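Local coordinates for CCHC-type domain-containing protein (Trypanosoma brucei brucei, PDB 7C45), which trims guide RNAs as an RNase D ribonuclease, probably degrading RNA from the 3' end with a metal-dependent exonuclease domain and holding uridine-rich RNA with zinc knuckles, at residues 68-73 and 190-195; 145-150 and 196-201; 289-292 and 296-299. All coordinates share one frame; numbering follows the deposited sequence.

Contact 1: residues 68-73 and 190-195. With CA (calcium ion), chain E.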
loop_
_atom_site.group_PDB
_atom_site.type_symbol
_atom_site.label_atom_id
_atom_site.label_comp_id
_atom_site.label_asym_id
_atom_site.label_seq_id
_atom_site.Cartn_x
_atom_site.Cartn_y
_atom_site.Cartn_z
ATOM N N PRO A 68 8.746 -16.646 -5.372
ATOM C CA PRO A 68 9.396 -15.388 -5.796
ATOM C C PRO A 68 8.909 -14.916 -7.155
ATOM O O PRO A 68 9.672 -14.835 -8.126
ATOM C CB PRO A 68 10.880 -15.791 -5.836
ATOM C CG PRO A 68 10.832 -17.214 -6.240
ATOM C CD PRO A 68 9.662 -17.794 -5.510
ATOM N N VAL A 69 7.617 -14.583 -7.228
ATOM C CA VAL A 69 6.989 -14.176 -8.477
ATOM C C VAL A 69 5.897 -13.167 -8.146
ATOM O O VAL A 69 5.334 -13.183 -7.052
ATOM C CB VAL A 69 6.389 -15.386 -9.247
ATOM C CG1 VAL A 69 5.141 -15.891 -8.572
ATOM C CG2 VAL A 69 6.087 -15.039 -10.699
ATOM N N VAL A 70 5.574 -12.315 -9.110
ATOM C CA VAL A 70 4.402 -11.443 -9.030
ATOM C C VAL A 70 3.361 -11.987 -10.002
ATOM O O VAL A 70 3.625 -12.076 -11.206
ATOM C CB VAL A 70 4.758 -9.987 -9.369
ATOM C CG1 VAL A 70 3.493 -9.112 -9.442
ATOM C CG2 VAL A 70 5.764 -9.448 -8.362
ATOM N N PHE A 71 2.211 -12.400 -9.486
ATOM C CA PHE A 71 1.149 -12.872 -10.374
ATOM C C PHE A 71 0.358 -11.664 -10.845
ATOM O O PHE A 71 -0.066 -10.852 -10.024
ATOM C CB PHE A 71 0.223 -13.855 -9.667
ATOM C CG PHE A 71 0.866 -15.188 -9.321
ATOM C CD1 PHE A 71 1.361 -16.010 -10.314
ATOM C CD2 PHE A 71 0.905 -15.625 -7.991
ATOM C CE1 PHE A 71 1.918 -17.237 -9.998
ATOM C CE2 PHE A 71 1.468 -16.844 -7.656
ATOM C CZ PHE A 71 1.964 -17.658 -8.656
ATOM N N LEU A 72 0.162 -11.539 -12.153
ATOM C CA LEU A 72 -0.708 -10.505 -12.700
ATOM C C LEU A 72 -1.963 -11.210 -13.196
ATOM O O LEU A 72 -1.960 -11.806 -14.276
ATOM C CB LEU A 72 -0.033 -9.724 -13.817
ATOM C CG LEU A 72 1.296 -9.069 -13.445
ATOM C CD1 LEU A 72 1.910 -8.458 -14.677
ATOM C CD2 LEU A 72 1.058 -8.010 -12.367
ATOM N N PHE A 73 -3.021 -11.156 -12.407
ATOM C CA PHE A 73 -4.250 -11.841 -12.777
ATOM C C PHE A 73 -4.985 -10.987 -13.793
ATOM O O PHE A 73 -5.406 -9.875 -13.478
ATOM C CB PHE A 73 -5.128 -12.090 -11.561
ATOM C CG PHE A 73 -4.582 -13.123 -10.627
ATOM C CD1 PHE A 73 -4.742 -14.470 -10.908
ATOM C CD2 PHE A 73 -3.915 -12.754 -9.472
ATOM C CE1 PHE A 73 -4.249 -15.431 -10.055
ATOM C CE2 PHE A 73 -3.428 -13.718 -8.596
ATOM C CZ PHE A 73 -3.605 -15.057 -8.888
ATOM N N GLY A 190 4.802 -3.442 -9.965
ATOM C CA GLY A 190 5.729 -2.812 -9.031
ATOM C C GLY A 190 5.196 -2.715 -7.615
ATOM O O GLY A 190 5.911 -3.002 -6.656
ATOM N N ASP A 191 3.935 -2.308 -7.454
ATOM C CA ASP A 191 3.467 -1.987 -6.108
ATOM C C ASP A 191 3.484 -3.191 -5.171
ATOM O O ASP A 191 3.818 -3.041 -3.991
ATOM C CB ASP A 191 2.072 -1.383 -6.137
ATOM C CG ASP A 191 2.062 0.042 -6.625
ATOM O OD1 ASP A 191 3.124 0.689 -6.634
ATOM O OD2 ASP A 191 0.975 0.517 -7.000
ATOM N N VAL A 192 3.104 -4.389 -5.650
ATOM C CA VAL A 192 3.008 -5.499 -4.706
ATOM C C VAL A 192 4.390 -5.946 -4.251
ATOM O O VAL A 192 4.540 -6.424 -3.124
ATOM C CB VAL A 192 2.212 -6.693 -5.260
ATOM C CG1 VAL A 192 0.694 -6.386 -5.234
ATOM C CG2 VAL A 192 2.713 -7.110 -6.656
ATOM N N ARG A 193 5.409 -5.801 -5.105
ATOM C CA ARG A 193 6.779 -6.026 -4.635
ATOM C C ARG A 193 7.098 -5.093 -3.478
ATOM O O ARG A 193 7.638 -5.510 -2.451
ATOM C CB ARG A 193 7.797 -5.801 -5.759
ATOM C CG ARG A 193 7.760 -6.770 -6.922
ATOM C CD ARG A 193 9.021 -6.591 -7.762
ATOM N NE ARG A 193 8.920 -7.221 -9.058
ATOM C CZ ARG A 193 8.639 -6.581 -10.189
ATOM N NH1 ARG A 193 8.400 -5.273 -10.191
ATOM N NH2 ARG A 193 8.564 -7.253 -11.326
ATOM N N HIS A 194 6.772 -3.816 -3.644
ATOM C CA HIS A 194 7.021 -2.822 -2.603
ATOM C C HIS A 194 6.209 -3.104 -1.352
ATOM O O HIS A 194 6.698 -2.938 -0.244
ATOM C CB HIS A 194 6.692 -1.434 -3.136
ATOM C CG HIS A 194 7.533 -1.036 -4.299
ATOM N ND1 HIS A 194 8.847 -1.429 -4.435
ATOM C CD2 HIS A 194 7.245 -0.286 -5.384
ATOM C CE1 HIS A 194 9.334 -0.936 -5.559
ATOM N NE2 HIS A 194 8.384 -0.239 -6.151
ATOM N N ILE A 195 4.966 -3.547 -1.515
ATOM C CA ILE A 195 4.148 -3.891 -0.364
ATOM C C ILE A 195 4.772 -5.038 0.417
ATOM O O ILE A 195 4.840 -5.000 1.648
ATOM C CB ILE A 195 2.718 -4.233 -0.815
ATOM C CG1 ILE A 195 2.048 -2.950 -1.304
ATOM C CG2 ILE A 195 1.948 -4.835 0.348
ATOM C CD1 ILE A 195 0.688 -3.161 -2.050
HETATM CA CA CA E . -0.766 -0.316 -8.451
HETATM O O HOH W 1 1.789 -1.154 -9.446
HETATM O O HOH W 2 0.223 1.325 -10.034
#
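Val70 meets helix 182-202 with both of its methyl groups, one on Val192 and one on Arg193. The apolar part is compact. Val70 CG1 lies 3.5 Å from Val192 CG2, the two side chains crossing at a slant. That CG1 is anti to the backbone N (chi1 173°), which leaves CG2 beside the N and turned to the next helical residue, where it rests 3.6 Å from Arg193 CG. Here the two side chains run roughly at right angles. Cys63 of strand 57-64 packs against both valines and continues the apolar layer.

The polar part belongs to Arg193. Its chain is extended from CG to NE and passes Val70 CG2, with NE 3.9 Å from that methyl, before the guanidinium reaches a salt bridge with Glu186 and a hydrogen bond to the carbonyl of Tyr14.

The metal part lies along the same helix. Asp191 OD2 binds calcium at 2.4 Å, and water 1, also a calcium ligand, accepts a hydrogen bond from Asp191 N at 3.1 Å. Water 2 is another ligand, 2.5 Å from the calcium; Asp41, Glu43 and an RNA phosphate complete the coordination.

This is a helix laid on the mixed sheet of a DEDD-type exonuclease of RNase H-like fold. The chemistry implies a division of labour over three consecutive residues: Val192 and Arg193 fasten the helix to strand 70-74, while Asp191 gives its carboxylate to the calcium and, through its backbone N-H, holds a water that also ligates the metal.

Contact 2: residues 145-150 and 196-201. With nucleotides of chain B.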
loop_
_atom_site.group_PDB
_atom_site.type_symbol
_atom_site.label_atom_id
_atom_site.label_comp_id
_atom_site.label_asym_id
_atom_site.label_seq_id
_atom_site.Cartn_x
_atom_site.Cartn_y
_atom_site.Cartn_z
ATOM N N GLY A 145 5.694 6.238 -2.699
ATOM C CA GLY A 145 7.073 6.685 -2.838
ATOM C C GLY A 145 7.650 7.214 -1.538
ATOM O O GLY A 145 8.765 6.862 -1.146
ATOM N N TYR A 146 6.882 8.062 -0.855
ATOM C CA TYR A 146 7.289 8.612 0.433
ATOM C C TYR A 146 7.446 7.521 1.486
ATOM O O TYR A 146 8.397 7.542 2.281
ATOM C CB TYR A 146 6.259 9.644 0.888
ATOM C CG TYR A 146 6.659 10.374 2.159
ATOM C CD1 TYR A 146 6.408 9.833 3.404
ATOM C CD2 TYR A 146 7.288 11.604 2.095
ATOM C CE1 TYR A 146 6.785 10.494 4.553
ATOM C CE2 TYR A 146 7.649 12.282 3.233
ATOM C CZ TYR A 146 7.394 11.726 4.461
ATOM O OH TYR A 146 7.764 12.390 5.606
ATOM N N VAL A 147 6.502 6.581 1.540
ATOM C CA VAL A 147 6.614 5.532 2.543
ATOM C C VAL A 147 7.812 4.652 2.249
ATOM O O VAL A 147 8.543 4.254 3.161
ATOM C CB VAL A 147 5.325 4.708 2.622
ATOM C CG1 VAL A 147 5.518 3.577 3.637
ATOM C CG2 VAL A 147 4.186 5.582 2.989
ATOM N N LEU A 148 8.032 4.328 0.975
ATOM C CA LEU A 148 9.181 3.505 0.622
ATOM C C LEU A 148 10.484 4.144 1.098
ATOM O O LEU A 148 11.323 3.480 1.709
ATOM C CB LEU A 148 9.198 3.263 -0.886
ATOM C CG LEU A 148 8.471 2.012 -1.350
ATOM C CD1 LEU A 148 8.499 1.975 -2.869
ATOM C CD2 LEU A 148 9.126 0.766 -0.755
ATOM N N LYS A 149 10.638 5.451 0.868
ATOM C CA LYS A 149 11.868 6.152 1.233
ATOM C C LYS A 149 12.036 6.227 2.742
ATOM O O LYS A 149 13.120 5.946 3.280
ATOM C CB LYS A 149 11.849 7.553 0.615
ATOM C CG LYS A 149 13.079 8.410 0.863
ATOM C CD LYS A 149 13.135 9.517 -0.183
ATOM C CE LYS A 149 13.560 10.864 0.397
ATOM N NZ LYS A 149 14.895 10.807 1.021
ATOM N N SER A 150 10.975 6.592 3.447
ATOM C CA SER A 150 11.083 6.742 4.890
ATOM C C SER A 150 11.263 5.399 5.592
ATOM O O SER A 150 11.990 5.318 6.583
ATOM C CB SER A 150 9.862 7.473 5.433
ATOM O OG SER A 150 9.837 7.375 6.840
ATOM N N LEU A 196 5.201 -6.092 -0.280
ATOM C CA LEU A 196 5.738 -7.238 0.440
ATOM C C LEU A 196 7.039 -6.863 1.143
ATOM O O LEU A 196 7.256 -7.223 2.304
ATOM C CB LEU A 196 5.921 -8.423 -0.519
ATOM C CG LEU A 196 6.328 -9.763 0.113
ATOM C CD1 LEU A 196 5.216 -10.304 0.988
ATOM C CD2 LEU A 196 6.744 -10.804 -0.939
ATOM N N LEU A 197 7.891 -6.092 0.485
ATOM C CA LEU A 197 9.139 -5.742 1.151
ATOM C C LEU A 197 8.885 -4.796 2.318
ATOM O O LEU A 197 9.554 -4.893 3.357
ATOM C CB LEU A 197 10.129 -5.159 0.153
ATOM C CG LEU A 197 10.080 -3.740 -0.391
ATOM C CD1 LEU A 197 10.770 -2.736 0.545
ATOM C CD2 LEU A 197 10.704 -3.712 -1.765
ATOM N N LEU A 198 7.906 -3.887 2.177
ATOM C CA LEU A 198 7.573 -2.994 3.282
ATOM C C LEU A 198 7.077 -3.754 4.493
ATOM O O LEU A 198 7.300 -3.316 5.633
ATOM C CB LEU A 198 6.508 -1.990 2.845
ATOM C CG LEU A 198 7.082 -0.827 2.024
ATOM C CD1 LEU A 198 5.959 0.006 1.411
ATOM C CD2 LEU A 198 8.023 0.045 2.874
ATOM N N SER A 199 6.361 -4.863 4.274
ATOM C CA SER A 199 5.872 -5.655 5.396
ATOM C C SER A 199 7.023 -6.195 6.226
ATOM O O SER A 199 6.874 -6.374 7.433
ATOM C CB SER A 199 4.992 -6.807 4.918
ATOM O OG SER A 199 5.769 -7.772 4.224
ATOM N N ASN A 200 8.181 -6.420 5.602
ATOM C CA ASN A 200 9.339 -6.911 6.348
ATOM C C ASN A 200 9.840 -5.873 7.333
ATOM O O ASN A 200 10.413 -6.221 8.370
ATOM C CB ASN A 200 10.467 -7.298 5.392
ATOM C CG ASN A 200 10.205 -8.612 4.677
ATOM O OD1 ASN A 200 9.436 -9.454 5.156
ATOM N ND2 ASN A 200 10.853 -8.798 3.533
ATOM N N TYR A 201 9.650 -4.599 7.020
ATOM C CA TYR A 201 10.099 -3.552 7.911
ATOM C C TYR A 201 9.073 -3.222 8.979
ATOM O O TYR A 201 9.449 -2.855 10.092
ATOM C CB TYR A 201 10.408 -2.284 7.120
ATOM C CG TYR A 201 11.629 -2.366 6.240
ATOM C CD1 TYR A 201 11.553 -2.891 4.949
ATOM C CD2 TYR A 201 12.852 -1.910 6.690
ATOM C CE1 TYR A 201 12.658 -2.951 4.147
ATOM C CE2 TYR A 201 13.959 -1.971 5.896
ATOM C CZ TYR A 201 13.860 -2.479 4.628
ATOM O OH TYR A 201 14.976 -2.525 3.846
ATOM P P U B 6 6.077 18.855 0.304
ATOM O OP1 U B 6 6.047 19.506 -1.018
ATOM O OP2 U B 6 5.041 19.181 1.304
ATOM O "O5'" U B 6 6.021 17.284 0.113
ATOM C "C5'" U B 6 6.947 16.608 -0.719
ATOM C "C4'" U B 6 6.404 15.262 -1.132
ATOM O "O4'" U B 6 6.386 14.382 0.020
ATOM C "C3'" U B 6 4.975 15.268 -1.676
ATOM O "O3'" U B 6 4.860 14.216 -2.623
ATOM C "C2'" U B 6 4.151 14.909 -0.445
ATOM O "O2'" U B 6 2.891 14.329 -0.701
ATOM C "C1'" U B 6 5.071 13.920 0.248
ATOM N N1 U B 6 4.859 13.834 1.692
ATOM C C2 U B 6 4.229 12.702 2.156
ATOM O O2 U B 6 3.849 11.801 1.426
ATOM N N3 U B 6 4.072 12.641 3.516
ATOM C C4 U B 6 4.454 13.597 4.419
ATOM O O4 U B 6 4.226 13.396 5.616
ATOM C C5 U B 6 5.084 14.750 3.850
ATOM C C6 U B 6 5.265 14.845 2.532
#
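Leu148 and Leu198 approach at about a right angle, and their orientation sets the character of this helix pair. A single methyl of Leu148 does most of the touching: CD2 is 3.8 Å from Leu198 CG, and each Leu198 methyl is 3.9 Å from the same CD2, so the group is seated over the fork of the opposing leucine. The CB of Leu198 points toward the other helix. Leu148 starts off to one flank and bends in at its end, with a chi1 of -91° that departs from the usual staggered values.

Two further side chains widen the patch. Leu197 has its CG between the backbone N and the carbonyl carbon (chi1 77°), an uncommon setting on a helix, and this carries its CD1 round to 4.1 Å from Leu148 CD2. At the other flank Val147 CG1 makes a looser contact with Leu198 CD1 at 4.2 Å. The short segments of the two helices run at 44° to each other, their axes 10.9 Å apart. Phe128 of helix 124-136 also packs on Val147, and Leu124 of that helix on Leu198.

Tyr146, one residue before Val147, faces elsewhere. Its ring lies almost parallel to the uracil of U6 of chain B, with N3 of that base 3.4 Å above the ring plane and over its centre. Arg292 makes a cation-pi contact on the opposite face, so the ring is held flat between base and guanidinium.

Helix 144-152 is thus two-sided: between these two segments the packing is wholly aliphatic, within the exonuclease domain, while an aromatic ring away from that interface receives RNA.

Contact 3: residues 289-292 and 296-299. With ZN (zinc ion), chain D; nucleotides of chain B.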
loop_
_atom_site.group_PDB
_atom_site.type_symbol
_atom_site.label_atom_id
_atom_site.label_comp_id
_atom_site.label_asym_id
_atom_site.label_seq_id
_atom_site.Cartn_x
_atom_site.Cartn_y
_atom_site.Cartn_z
ATOM N N HIS A 289 18.254 22.353 6.118
ATOM C CA HIS A 289 17.539 21.180 5.622
ATOM C C HIS A 289 18.049 19.927 6.333
ATOM O O HIS A 289 19.099 19.940 6.975
ATOM C CB HIS A 289 17.690 21.040 4.101
ATOM C CG HIS A 289 19.077 20.692 3.667
ATOM N ND1 HIS A 289 20.000 21.640 3.296
ATOM C CD2 HIS A 289 19.704 19.494 3.565
ATOM C CE1 HIS A 289 21.138 21.045 2.986
ATOM N NE2 HIS A 289 20.978 19.746 3.132
ATOM N N THR A 290 17.278 18.848 6.224
ATOM C CA THR A 290 17.636 17.562 6.805
ATOM C C THR A 290 18.254 16.645 5.753
ATOM O O THR A 290 18.050 16.808 4.551
ATOM C CB THR A 290 16.407 16.861 7.379
ATOM O OG1 THR A 290 15.560 16.505 6.292
ATOM C CG2 THR A 290 15.656 17.749 8.329
ATOM N N ALA A 291 18.992 15.643 6.247
ATOM C CA ALA A 291 19.557 14.610 5.391
ATOM C C ALA A 291 18.510 13.972 4.487
ATOM O O ALA A 291 18.786 13.690 3.319
ATOM C CB ALA A 291 20.218 13.540 6.263
ATOM N N ARG A 292 17.305 13.727 5.015
ATOM C CA ARG A 292 16.250 13.083 4.222
ATOM C C ARG A 292 15.879 13.909 2.993
ATOM O O ARG A 292 15.404 13.356 1.997
ATOM C CB ARG A 292 15.013 12.848 5.102
ATOM C CG ARG A 292 14.010 11.832 4.553
ATOM C CD ARG A 292 12.630 11.981 5.203
ATOM N NE ARG A 292 11.666 11.008 4.675
ATOM C CZ ARG A 292 11.069 11.115 3.489
ATOM N NH1 ARG A 292 11.337 12.154 2.703
ATOM N NH2 ARG A 292 10.211 10.181 3.077
ATOM N N LYS A 296 22.143 16.979 -2.128
ATOM C CA LYS A 296 23.443 16.367 -2.428
ATOM C C LYS A 296 23.337 14.862 -2.275
ATOM O O LYS A 296 23.807 14.127 -3.090
ATOM C CB LYS A 296 24.507 16.860 -1.503
ATOM C CG LYS A 296 24.662 18.342 -1.454
ATOM C CD LYS A 296 24.542 18.930 -2.820
ATOM C CE LYS A 296 25.620 19.935 -3.041
ATOM N NZ LYS A 296 25.281 21.337 -3.169
ATOM N N LYS A 297 22.743 14.448 -1.178
ATOM C CA LYS A 297 22.530 13.031 -0.935
ATOM C C LYS A 297 21.510 12.457 -1.896
ATOM O O LYS A 297 21.624 11.298 -2.292
ATOM C CB LYS A 297 22.068 12.817 0.506
ATOM C CG LYS A 297 22.050 11.374 0.966
ATOM C CD LYS A 297 21.788 11.305 2.474
ATOM C CE LYS A 297 21.969 9.867 3.020
ATOM N NZ LYS A 297 21.740 9.749 4.507
ATOM N N HIS A 298 20.521 13.256 -2.292
ATOM C CA HIS A 298 19.394 12.793 -3.098
ATOM C C HIS A 298 19.172 13.770 -4.247
ATOM O O HIS A 298 18.240 14.578 -4.211
ATOM C CB HIS A 298 18.122 12.683 -2.258
ATOM C CG HIS A 298 18.288 11.951 -0.967
ATOM N ND1 HIS A 298 18.270 10.574 -0.877
ATOM C CD2 HIS A 298 18.432 12.408 0.299
ATOM C CE1 HIS A 298 18.417 10.218 0.384
ATOM N NE2 HIS A 298 18.511 11.310 1.119
ATOM N N PRO A 299 20.030 13.733 -5.273
ATOM C CA PRO A 299 19.900 14.696 -6.382
ATOM C C PRO A 299 18.577 14.601 -7.130
ATOM O O PRO A 299 18.185 15.574 -7.777
ATOM C CB PRO A 299 21.078 14.333 -7.290
ATOM C CG PRO A 299 21.299 12.871 -7.019
ATOM C CD PRO A 299 21.096 12.756 -5.523
HETATM ZN ZN ZN D . 22.472 18.346 2.965
ATOM P P U B 2 18.276 27.406 1.280
ATOM O OP1 U B 2 17.823 28.706 1.823
ATOM O OP2 U B 2 19.399 26.684 1.919
ATOM O "O5'" U B 2 17.029 26.436 1.265
ATOM C "C5'" U B 2 15.850 26.746 0.544
ATOM C "C4'" U B 2 14.807 25.692 0.812
ATOM O "O4'" U B 2 15.236 24.450 0.181
ATOM C "C3'" U B 2 14.596 25.375 2.296
ATOM O "O3'" U B 2 13.233 25.079 2.538
ATOM C "C2'" U B 2 15.424 24.106 2.506
ATOM O "O2'" U B 2 14.951 23.264 3.537
ATOM C "C1'" U B 2 15.314 23.421 1.145
ATOM N N1 U B 2 16.495 22.607 0.831
ATOM C C2 U B 2 16.307 21.247 0.848
ATOM O O2 U B 2 15.219 20.766 1.074
ATOM N N3 U B 2 17.429 20.498 0.568
ATOM C C4 U B 2 18.698 20.986 0.309
ATOM O O4 U B 2 19.624 20.196 0.066
ATOM C C5 U B 2 18.806 22.414 0.331
ATOM C C6 U B 2 17.729 23.160 0.596
ATOM P P U B 5 7.312 17.643 6.594
ATOM O OP1 U B 5 5.870 17.367 6.765
ATOM O OP2 U B 5 8.290 16.549 6.823
ATOM O "O5'" U B 5 7.630 18.146 5.119
ATOM C "C5'" U B 5 7.011 19.310 4.592
ATOM C "C4'" U B 5 7.634 19.717 3.277
ATOM O "O4'" U B 5 8.945 20.285 3.532
ATOM C "C3'" U B 5 7.837 18.600 2.248
ATOM O "O3'" U B 5 7.534 19.096 0.944
ATOM C "C2'" U B 5 9.339 18.332 2.326
ATOM O "O2'" U B 5 9.877 17.844 1.126
ATOM C "C1'" U B 5 9.878 19.724 2.649
ATOM N N1 U B 5 11.200 19.747 3.298
ATOM C C2 U B 5 12.149 20.587 2.766
ATOM O O2 U B 5 11.943 21.301 1.798
ATOM N N3 U B 5 13.354 20.576 3.402
ATOM C C4 U B 5 13.687 19.816 4.488
ATOM O O4 U B 5 14.820 19.907 4.928
ATOM C C5 U B 5 12.650 18.966 4.987
ATOM C C6 U B 5 11.462 18.957 4.384
ATOM O "O5'" U B 1 22.380 27.404 -0.154
ATOM C "C5'" U B 1 21.672 28.418 -0.851
ATOM C "C4'" U B 1 20.538 27.856 -1.677
ATOM O "O4'" U B 1 21.045 27.055 -2.767
ATOM C "C3'" U B 1 19.547 26.936 -0.978
ATOM O "O3'" U B 1 18.577 27.673 -0.269
ATOM C "C2'" U B 1 18.924 26.152 -2.140
ATOM O "O2'" U B 1 17.835 26.878 -2.686
ATOM C "C1'" U B 1 20.052 26.141 -3.177
ATOM N N1 U B 1 20.659 24.818 -3.464
ATOM C C2 U B 1 21.094 23.952 -2.475
ATOM O O2 U B 1 21.015 24.173 -1.279
ATOM N N3 U B 1 21.659 22.789 -2.951
ATOM C C4 U B 1 21.827 22.418 -4.271
ATOM O O4 U B 1 22.332 21.335 -4.549
ATOM C C5 U B 1 21.351 23.360 -5.228
ATOM C C6 U B 1 20.799 24.488 -4.795
#
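His298 turns its imidazole to the backbone carbonyls of Ala291 and Arg292. From CB, which heads for the opposing segment, the side chain places CG beside its own backbone N (chi1 -49°), where the ring has Lys297 CG 3.5 Å above one face, offset toward the rim. Next comes CD2, 3.3 Å from Ala291 O and 3.6 Å from Arg292 O. NE2 at the far end is again 3.3 Å from Ala291 O, which lies in the ring plane at this edge. Alongside, the extended Lys297 brings CD to 3.9 Å from the same oxygen.

Earlier in the chain, His289 NE2 binds zinc, with Cys281, Cys284 and Cys294 completing a CCHC zinc knuckle. One face of its imidazole carries the uracil of U2 of chain B, whose O4 is 3.3 Å above the ring centre. Thr290 N donates a hydrogen bond to O4 of U5 of chain B at 3.0 Å and 155°, and Lys296 NZ one to O4 of U1 of chain B (3.3 Å).

Zinc, bound by His289 and Cys294, probably holds the two segments close, and the last two bonds are consistent with recognition of uracil.

Overall arrangement
Along the chain, contacts 1 and 2 interleave, their segments alternating, and both use helix 182-202, whereas contact 3 follows after both have closed. Contacts 1 and 2 lie inside the exonuclease domain, their centres about 14 Å apart, and touch where His194 CG meets Leu148 CD1 at 3.5 Å. The helix thus joins strand 70-74 of the sheet to helix 144-152. Contact 3 is centred about 19 Å from the centre of contact 2 and about 30 Å from that of contact 1, in the zinc-knuckle region. Lys149 NZ bridges to it, 2.8 Å from Arg292 O in a probable hydrogen bond. The series therefore runs from the calcium site to an RNA-binding knuckle docked against helix 144-152, consistent with one RNA being held along both domains.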